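Local coordinates for uncharacterized protein YjhP (Escherichia coli, PDB 1NKV) that is of unknown function but probably acts as a methyltransferase, at residues V31-P36 with V181-L186; E102-A107 with Q128-G133; T8-E13 with A197-T202. All coordinates share one frame; numbering follows the deposited sequence.

In the fold
From the N terminus, the turn after helix 5-9 opens contact 3, which closes only when helix 189-209 brings residues 197-202 alongside, so this outermost loop takes in most of the chain. Within it, contact 1 joins the end of helix 22-31 to strand 183-186, an outermost strand of the seven-stranded mixed sheet. Contact 2 lies deeper still, a short loop from strand 104-109 to strand 130-131. All three therefore nest and none cross. Contacts 1 and 2 touch through Met34 and Val106 and reach the same sheet, whereas contact 3 lies on the opposite side of the chain's centre, its centre about 31 Å from that of contact 1.

Contact 1. Residues V31-P36 with V181-L186; sequences VLRMKP and VVEMVL
Two torsions set up the meeting of Val31 and Glu183. In Glu183, CG stands anti to the backbone N (chi1 -163°) and the chain bends at chi2, so that the carboxylate folds over toward the end of helix 22-31. In Val31, CG2 occupies the crowded position between N and carbonyl carbon, and this methyl crosses the glutamate chain obliquely, 3.6 Å from Glu183 CG. A branched valine suits the place because its CG2 can lie against the stem and carboxylate of Glu183 and still reach Val185 CG2, 4.2 Å away. Leu32 CD1 adds a looser apolar contact, 4.2 Å from Glu183 CG.

Arg33, which leaves the helix with positive phi, bends at chi2 and chi3 and brings NH1 to 4.1 Å from Glu183 OE1. The oxygen lies well out of the guanidinium plane, so the attraction is one of charge alone; Arg33 NH2 makes a weak hydrogen bond to Thr202 of the second subunit.

Strand 183-186 is an edge strand of a sheet in the 3-2-1-4-5-7-6 order of class I methyltransferases, and the end of helix 22-31 packs against it. Glutamate suits its place by offering an aliphatic stem to Val31 and a charge to the arginines: Arg33 and, in a long, weak ion pair, Arg194 of the second subunit. Their positive charge would probably favour this buried carboxylate's ionised form.

Contact 2. Residues E102-A107 with Q128-G133; sequences EKCDVA and QSLKPG
Backbone hydrogen bonds define the pairing, a parallel bridge between Cys104 and Leu130. Cys104 N donates to Ser129 O over 3.1 Å, from above the carbonyl plane, and Lys131 N donates to Cys104 O at 2.9 Å, almost straight (176° at the hydrogen) and nearly along the C=O axis. The backbone of Cys104 is therefore gripped on both its N-H and its carbonyl. Residues 128-133 lie at the return of a beta-alpha-beta crossover, between helix 124-128 and strand 134-143.

The charged interactions gather at Lys131. Its chain runs out extended and bends only at chi4, lying beside Asp105 and pointing the same way. NZ forms a salt bridge of 2.8 Å with Asp105 OD1, reached from above the carboxylate plane, and a hydrogen bond of 2.9 Å with Lys103 O. A long, flexible lysine can thus span to two acceptors of the other segment. An alanine here, having no ammonium group to offer Asp105 OD1 and Lys103 O, would probably loosen the corner at Asp105. The other carboxylate oxygen, OD2, accepts from Arg39 N.

Apolar packing is carried by Leu130. With CG anti to the backbone N (chi1 -167°), it sends CD1 against Ala107 CB at 3.7 Å and Cys104 SG at 4.0 Å; these small side chains let the methyl approach closely. Away from Leu130, Lys103 CB meets Lys131 CG at 3.4 Å.

The start of strand 104-109 is thus held twice over, by main-chain bonds and by an ammonium group that would probably offset the charge of Asp105 where the chain turns a corner.

Contact 3. Residues T8-E13 with A197-T202; sequences TISESE and AAKWLT
Thr202 lays its CG2 methyl into the turn that follows helix 5-9, where it meets Ile9 O at 3.5 Å and Glu13 CG at 3.7 Å. The methyl is anti to the backbone N, which carries it out from helix 189-209 toward the turn, and Ser12 OG lies alongside it at 3.9 Å. The hydroxyl is placed beside the backbone N (chi1 -58°) and donates back to Ala198 O one helical turn earlier, at 2.8 Å and in the carbonyl plane. Threonine suits this position because one branch packs against the turn while the other bonds to its own helix.

Lys199, one turn back, overlaps Ser10 with its aliphatic part. CG is 3.3 Å from Ser10 O, and the extended chain then runs beside Glu11, both side chains pointing the same way. Lys199 CE comes within 3.7 Å of Glu11 OE1, while NZ stays 4.3 Å from that oxygen, a proximity of opposite charges beyond salt-bridge range. The ammonium finds its salt bridge with Glu196, and Ser10, just after helix 5-9, bonds its OG back to Ile6 O within that helix. A lysine fits here by offering a long apolar stem to the turn and a charge beyond it.

The N-terminal turn thus rests against helix 189-209, with Ile9 on Trp206 and Glu11 on Tyr195 extending the contact along it. Trp200 points away from the turn and packs on helix 216-237, while Thr202 OG1 is hydrogen-bonded to Arg33 of the third subunit, leaving helix 189-209 between the N-terminal turn, helix 216-237 and a neighbouring chain.

Contact 1. Residues V31-P36 with V181-L186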
loop_
_atom_site.group_PDB
_atom_site.type_symbol
_atom_site.label_atom_id
_atom_site.label_comp_id
_atom_site.label_asym_id
_atom_site.label_seq_id
_atom_site.Cartn_x
_atom_site.Cartn_y
_atom_site.Cartn_z
ATOM N N VAL C 31 0.365 -8.602 14.458
ATOM C CA VAL C 31 -0.143 -7.611 15.396
ATOM C C VAL C 31 -0.855 -8.289 16.557
ATOM O O VAL C 31 -0.965 -7.734 17.645
ATOM C CB VAL C 31 -1.091 -6.588 14.700
ATOM C CG1 VAL C 31 -0.328 -5.825 13.643
ATOM C CG2 VAL C 31 -2.288 -7.291 14.094
ATOM N N LEU C 32 -1.328 -9.503 16.325
ATOM C CA LEU C 32 -2.021 -10.244 17.361
ATOM C C LEU C 32 -1.066 -10.628 18.483
ATOM O O LEU C 32 -1.495 -11.042 19.560
ATOM C CB LEU C 32 -2.672 -11.490 16.756
ATOM C CG LEU C 32 -4.195 -11.449 16.648
ATOM C CD1 LEU C 32 -4.678 -10.118 16.121
ATOM C CD2 LEU C 32 -4.646 -12.586 15.767
ATOM N N ARG C 33 0.232 -10.476 18.226
ATOM C CA ARG C 33 1.274 -10.812 19.196
ATOM C C ARG C 33 0.961 -12.104 19.951
ATOM O O ARG C 33 0.964 -12.137 21.178
ATOM C CB ARG C 33 1.474 -9.649 20.179
ATOM C CG ARG C 33 2.307 -8.488 19.621
ATOM C CD ARG C 33 1.485 -7.223 19.336
ATOM N NE ARG C 33 1.210 -6.445 20.540
ATOM C CZ ARG C 33 0.496 -5.321 20.576
ATOM N NH1 ARG C 33 -0.029 -4.826 19.460
ATOM N NH2 ARG C 33 0.307 -4.692 21.738
HETATM N N MSE C 34 0.687 -13.176 19.216
HETATM C CA MSE C 34 0.370 -14.450 19.851
HETATM C C MSE C 34 1.641 -15.217 20.233
HETATM O O MSE C 34 2.568 -15.338 19.438
HETATM C CB MSE C 34 -0.491 -15.292 18.907
HETATM C CG MSE C 34 -1.672 -14.535 18.315
HETATM SE SE MSE C 34 -2.660 -15.568 17.001
HETATM C CE MSE C 34 -1.321 -15.674 15.591
ATOM N N LYS C 35 1.680 -15.715 21.464
ATOM C CA LYS C 35 2.825 -16.477 21.943
ATOM C C LYS C 35 2.686 -17.901 21.452
ATOM O O LYS C 35 1.582 -18.433 21.370
ATOM C CB LYS C 35 2.898 -16.463 23.471
ATOM C CG LYS C 35 1.607 -16.866 24.170
ATOM C CD LYS C 35 1.713 -16.697 25.676
ATOM C CE LYS C 35 0.415 -17.107 26.374
ATOM N NZ LYS C 35 0.507 -17.148 27.874
ATOM N N PRO C 36 3.809 -18.546 21.119
ATOM C CA PRO C 36 3.747 -19.920 20.633
ATOM C C PRO C 36 2.899 -20.786 21.547
ATOM O O PRO C 36 3.027 -20.725 22.769
ATOM C CB PRO C 36 5.213 -20.335 20.597
ATOM C CG PRO C 36 5.839 -19.490 21.644
ATOM C CD PRO C 36 5.195 -18.162 21.420
ATOM N N VAL C 181 -12.918 -3.726 20.872
ATOM C CA VAL C 181 -11.980 -3.858 19.744
ATOM C C VAL C 181 -10.537 -3.436 20.079
ATOM O O VAL C 181 -10.277 -2.294 20.435
ATOM C CB VAL C 181 -12.511 -3.092 18.476
ATOM C CG1 VAL C 181 -13.100 -1.766 18.859
ATOM C CG2 VAL C 181 -11.407 -2.919 17.458
ATOM N N VAL C 182 -9.603 -4.377 19.957
ATOM C CA VAL C 182 -8.206 -4.129 20.292
ATOM C C VAL C 182 -7.222 -4.286 19.132
ATOM O O VAL C 182 -5.999 -4.289 19.321
ATOM C CB VAL C 182 -7.763 -5.052 21.443
ATOM C CG1 VAL C 182 -8.717 -4.874 22.594
ATOM C CG2 VAL C 182 -7.738 -6.516 20.987
ATOM N N GLU C 183 -7.757 -4.427 17.930
ATOM C CA GLU C 183 -6.912 -4.557 16.775
ATOM C C GLU C 183 -7.726 -4.384 15.518
ATOM O O GLU C 183 -8.935 -4.607 15.517
ATOM C CB GLU C 183 -6.246 -5.911 16.758
ATOM C CG GLU C 183 -5.074 -5.929 15.836
ATOM C CD GLU C 183 -3.977 -5.041 16.352
ATOM O OE1 GLU C 183 -3.559 -5.283 17.500
ATOM O OE2 GLU C 183 -3.531 -4.114 15.624
HETATM N N MSE C 184 -7.061 -4.025 14.429
HETATM C CA MSE C 184 -7.794 -3.803 13.202
HETATM C C MSE C 184 -6.901 -3.776 11.972
HETATM O O MSE C 184 -5.973 -2.977 11.872
HETATM C CB MSE C 184 -8.552 -2.487 13.336
HETATM C CG MSE C 184 -9.448 -2.108 12.190
HETATM SE SE MSE C 184 -10.126 -0.312 12.509
HETATM C CE MSE C 184 -8.552 0.675 11.960
ATOM N N VAL C 185 -7.189 -4.664 11.036
ATOM C CA VAL C 185 -6.435 -4.718 9.813
ATOM C C VAL C 185 -7.430 -4.539 8.677
ATOM O O VAL C 185 -8.235 -5.421 8.391
ATOM C CB VAL C 185 -5.697 -6.055 9.692
ATOM C CG1 VAL C 185 -4.972 -6.137 8.362
ATOM C CG2 VAL C 185 -4.706 -6.205 10.855
ATOM N N LEU C 186 -7.380 -3.375 8.036
ATOM C CA LEU C 186 -8.290 -3.053 6.936
ATOM C C LEU C 186 -7.653 -3.264 5.572
ATOM O O LEU C 186 -6.463 -3.042 5.407
ATOM C CB LEU C 186 -8.697 -1.601 7.065
ATOM C CG LEU C 186 -9.242 -1.291 8.444
ATOM C CD1 LEU C 186 -9.268 0.205 8.670
ATOM C CD2 LEU C 186 -10.614 -1.908 8.565
#

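Contact 2. Residues E102-A107 with Q128-G133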
loop_
_atom_site.group_PDB
_atom_site.type_symbol
_atom_site.label_atom_id
_atom_site.label_comp_id
_atom_site.label_asym_id
_atom_site.label_seq_id
_atom_site.Cartn_x
_atom_site.Cartn_y
_atom_site.Cartn_z
ATOM N N GLU C 102 -11.116 -28.125 24.539
ATOM C CA GLU C 102 -10.789 -27.051 25.461
ATOM C C GLU C 102 -10.913 -25.717 24.756
ATOM O O GLU C 102 -10.773 -25.639 23.538
ATOM C CB GLU C 102 -9.371 -27.216 26.008
ATOM C CG GLU C 102 -9.288 -28.195 27.164
ATOM C CD GLU C 102 -10.301 -27.881 28.253
ATOM O OE1 GLU C 102 -10.348 -26.713 28.705
ATOM O OE2 GLU C 102 -11.047 -28.801 28.656
ATOM N N LYS C 103 -11.182 -24.669 25.528
ATOM C CA LYS C 103 -11.331 -23.328 24.975
ATOM C C LYS C 103 -10.065 -22.943 24.215
ATOM O O LYS C 103 -9.019 -23.572 24.365
ATOM C CB LYS C 103 -11.561 -22.311 26.097
ATOM C CG LYS C 103 -12.644 -22.663 27.105
ATOM C CD LYS C 103 -14.020 -22.716 26.478
ATOM C CE LYS C 103 -15.111 -22.530 27.526
ATOM N NZ LYS C 103 -14.991 -21.197 28.197
ATOM N N CYS C 104 -10.162 -21.911 23.392
ATOM C CA CYS C 104 -9.003 -21.458 22.658
ATOM C C CYS C 104 -8.817 -19.988 22.968
ATOM O O CYS C 104 -9.655 -19.376 23.629
ATOM C CB CYS C 104 -9.187 -21.672 21.159
ATOM S SG CYS C 104 -10.646 -20.926 20.521
ATOM N N ASP C 105 -7.711 -19.437 22.480
ATOM C CA ASP C 105 -7.346 -18.042 22.692
ATOM C C ASP C 105 -7.718 -17.127 21.542
ATOM O O ASP C 105 -7.809 -15.913 21.708
ATOM C CB ASP C 105 -5.851 -17.961 22.922
ATOM C CG ASP C 105 -5.348 -19.098 23.780
ATOM O OD1 ASP C 105 -5.835 -19.215 24.926
ATOM O OD2 ASP C 105 -4.483 -19.879 23.308
ATOM N N VAL C 106 -7.905 -17.703 20.364
ATOM C CA VAL C 106 -8.265 -16.902 19.210
ATOM C C VAL C 106 -9.299 -17.631 18.358
ATOM O O VAL C 106 -9.028 -18.698 17.814
ATOM C CB VAL C 106 -7.018 -16.587 18.332
ATOM C CG1 VAL C 106 -7.416 -15.710 17.171
ATOM C CG2 VAL C 106 -5.954 -15.913 19.150
ATOM N N ALA C 107 -10.492 -17.068 18.255
ATOM C CA ALA C 107 -11.531 -17.689 17.441
ATOM C C ALA C 107 -11.744 -16.827 16.205
ATOM O O ALA C 107 -12.222 -15.704 16.293
ATOM C CB ALA C 107 -12.827 -17.803 18.240
ATOM N N GLN C 128 -18.647 -19.442 22.789
ATOM C CA GLN C 128 -18.800 -20.582 23.682
ATOM C C GLN C 128 -17.509 -21.377 23.794
ATOM O O GLN C 128 -17.289 -22.108 24.759
ATOM C CB GLN C 128 -19.918 -21.494 23.168
ATOM C CG GLN C 128 -20.530 -22.396 24.233
ATOM C CD GLN C 128 -21.357 -21.621 25.259
ATOM O OE1 GLN C 128 -20.982 -20.515 25.667
ATOM N NE2 GLN C 128 -22.481 -22.206 25.690
ATOM N N SER C 129 -16.642 -21.226 22.809
ATOM C CA SER C 129 -15.403 -21.971 22.819
ATOM C C SER C 129 -14.191 -21.072 22.943
ATOM O O SER C 129 -13.082 -21.466 22.596
ATOM C CB SER C 129 -15.315 -22.781 21.538
ATOM O OG SER C 129 -15.560 -21.932 20.434
ATOM N N LEU C 130 -14.397 -19.866 23.450
ATOM C CA LEU C 130 -13.308 -18.919 23.584
ATOM C C LEU C 130 -13.027 -18.611 25.040
ATOM O O LEU C 130 -13.949 -18.336 25.804
ATOM C CB LEU C 130 -13.665 -17.635 22.847
ATOM C CG LEU C 130 -12.534 -16.647 22.622
ATOM C CD1 LEU C 130 -11.560 -17.239 21.637
ATOM C CD2 LEU C 130 -13.085 -15.344 22.098
ATOM N N LYS C 131 -11.754 -18.654 25.428
ATOM C CA LYS C 131 -11.366 -18.362 26.810
ATOM C C LYS C 131 -11.786 -16.959 27.234
ATOM O O LYS C 131 -11.923 -16.063 26.405
ATOM C CB LYS C 131 -9.853 -18.497 26.989
ATOM C CG LYS C 131 -9.316 -19.895 26.743
ATOM C CD LYS C 131 -7.860 -19.999 27.161
ATOM C CE LYS C 131 -7.279 -21.376 26.855
ATOM N NZ LYS C 131 -7.150 -21.656 25.384
ATOM N N PRO C 132 -11.995 -16.753 28.543
ATOM C CA PRO C 132 -12.402 -15.436 29.047
ATOM C C PRO C 132 -11.346 -14.390 28.683
ATOM O O PRO C 132 -10.152 -14.554 28.978
ATOM C CB PRO C 132 -12.520 -15.670 30.556
ATOM C CG PRO C 132 -12.938 -17.123 30.626
ATOM C CD PRO C 132 -11.980 -17.746 29.630
ATOM N N GLY C 133 -11.789 -13.323 28.029
ATOM C CA GLY C 133 -10.865 -12.289 27.608
ATOM C C GLY C 133 -10.065 -12.764 26.405
ATOM O O GLY C 133 -8.889 -12.431 26.245
#

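Contact 3. Residues T8-E13 with A197-T202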
loop_
_atom_site.group_PDB
_atom_site.type_symbol
_atom_site.label_atom_id
_atom_site.label_comp_id
_atom_site.label_asym_id
_atom_site.label_seq_id
_atom_site.Cartn_x
_atom_site.Cartn_y
_atom_site.Cartn_z
ATOM N N THR C 8 -18.956 -18.468 -8.672
ATOM C CA THR C 8 -18.102 -19.645 -8.730
ATOM C C THR C 8 -17.255 -19.690 -9.987
ATOM O O THR C 8 -16.078 -20.046 -9.945
ATOM C CB THR C 8 -18.963 -20.888 -8.665
ATOM O OG1 THR C 8 -19.806 -20.795 -7.517
ATOM C CG2 THR C 8 -18.117 -22.133 -8.572
ATOM N N ILE C 9 -17.865 -19.337 -11.111
ATOM C CA ILE C 9 -17.158 -19.329 -12.379
ATOM C C ILE C 9 -16.101 -18.245 -12.426
ATOM O O ILE C 9 -15.034 -18.448 -13.004
ATOM C CB ILE C 9 -18.113 -19.114 -13.569
ATOM C CG1 ILE C 9 -18.741 -20.445 -13.986
ATOM C CG2 ILE C 9 -17.353 -18.535 -14.749
ATOM C CD1 ILE C 9 -19.380 -21.230 -12.846
ATOM N N SER C 10 -16.384 -17.098 -11.825
ATOM C CA SER C 10 -15.425 -16.010 -11.862
ATOM C C SER C 10 -14.542 -15.918 -10.633
ATOM O O SER C 10 -14.067 -14.836 -10.301
ATOM C CB SER C 10 -16.143 -14.676 -12.062
ATOM O OG SER C 10 -16.718 -14.234 -10.852
ATOM N N GLU C 11 -14.301 -17.038 -9.958
ATOM C CA GLU C 11 -13.453 -17.000 -8.771
ATOM C C GLU C 11 -12.733 -18.311 -8.558
ATOM O O GLU C 11 -12.079 -18.520 -7.537
ATOM C CB GLU C 11 -14.297 -16.660 -7.544
ATOM C CG GLU C 11 -13.510 -16.019 -6.410
ATOM C CD GLU C 11 -14.379 -15.186 -5.478
ATOM O OE1 GLU C 11 -15.136 -14.320 -5.977
ATOM O OE2 GLU C 11 -14.296 -15.380 -4.249
ATOM N N SER C 12 -12.847 -19.193 -9.543
ATOM C CA SER C 12 -12.222 -20.507 -9.477
ATOM C C SER C 12 -10.694 -20.475 -9.458
ATOM O O SER C 12 -10.046 -21.483 -9.177
ATOM C CB SER C 12 -12.705 -21.344 -10.651
ATOM O OG SER C 12 -12.759 -20.545 -11.818
ATOM N N GLU C 13 -10.115 -19.321 -9.758
ATOM C CA GLU C 13 -8.667 -19.220 -9.756
ATOM C C GLU C 13 -8.194 -18.452 -8.530
ATOM O O GLU C 13 -7.018 -18.517 -8.172
ATOM C CB GLU C 13 -8.180 -18.522 -11.024
ATOM C CG GLU C 13 -8.775 -19.063 -12.311
ATOM C CD GLU C 13 -8.440 -20.522 -12.550
ATOM O OE1 GLU C 13 -7.238 -20.873 -12.498
ATOM O OE2 GLU C 13 -9.376 -21.318 -12.802
ATOM N N ALA C 197 -10.300 -7.456 -9.974
ATOM C CA ALA C 197 -9.770 -7.589 -11.310
ATOM C C ALA C 197 -9.483 -9.035 -11.698
ATOM O O ALA C 197 -9.734 -9.437 -12.832
ATOM C CB ALA C 197 -8.533 -6.737 -11.459
ATOM N N ALA C 198 -8.963 -9.820 -10.764
ATOM C CA ALA C 198 -8.645 -11.214 -11.056
ATOM C C ALA C 198 -9.823 -11.945 -11.698
ATOM O O ALA C 198 -9.639 -12.936 -12.399
ATOM C CB ALA C 198 -8.219 -11.924 -9.786
ATOM N N LYS C 199 -11.032 -11.443 -11.456
ATOM C CA LYS C 199 -12.239 -12.038 -12.017
ATOM C C LYS C 199 -12.334 -11.817 -13.515
ATOM O O LYS C 199 -12.611 -12.736 -14.275
ATOM C CB LYS C 199 -13.497 -11.434 -11.386
ATOM C CG LYS C 199 -13.550 -11.553 -9.897
ATOM C CD LYS C 199 -14.796 -10.949 -9.319
ATOM C CE LYS C 199 -14.738 -11.106 -7.821
ATOM N NZ LYS C 199 -15.713 -10.224 -7.118
ATOM N N TRP C 200 -12.106 -10.584 -13.938
ATOM C CA TRP C 200 -12.234 -10.255 -15.343
ATOM C C TRP C 200 -11.473 -11.172 -16.280
ATOM O O TRP C 200 -11.980 -11.550 -17.340
ATOM C CB TRP C 200 -11.813 -8.822 -15.562
ATOM C CG TRP C 200 -12.361 -7.912 -14.530
ATOM C CD1 TRP C 200 -13.518 -8.067 -13.819
ATOM C CD2 TRP C 200 -11.803 -6.669 -14.129
ATOM N NE1 TRP C 200 -13.716 -6.988 -13.004
ATOM C CE2 TRP C 200 -12.678 -6.106 -13.178
ATOM C CE3 TRP C 200 -10.652 -5.964 -14.493
ATOM C CZ2 TRP C 200 -12.431 -4.870 -12.576
ATOM C CZ3 TRP C 200 -10.408 -4.741 -13.898
ATOM C CH2 TRP C 200 -11.298 -4.203 -12.951
ATOM N N LEU C 201 -10.259 -11.537 -15.890
ATOM C CA LEU C 201 -9.458 -12.416 -16.715
ATOM C C LEU C 201 -10.010 -13.846 -16.631
ATOM O O LEU C 201 -10.101 -14.564 -17.631
ATOM C CB LEU C 201 -8.007 -12.373 -16.253
ATOM C CG LEU C 201 -7.015 -13.217 -17.045
ATOM C CD1 LEU C 201 -6.989 -12.771 -18.498
ATOM C CD2 LEU C 201 -5.649 -13.050 -16.415
ATOM N N THR C 202 -10.403 -14.254 -15.433
ATOM C CA THR C 202 -10.939 -15.594 -15.244
ATOM C C THR C 202 -12.184 -15.833 -16.111
ATOM O O THR C 202 -12.334 -16.896 -16.718
ATOM C CB THR C 202 -11.248 -15.810 -13.772
ATOM O OG1 THR C 202 -10.046 -15.608 -13.022
ATOM C CG2 THR C 202 -11.761 -17.203 -13.526
#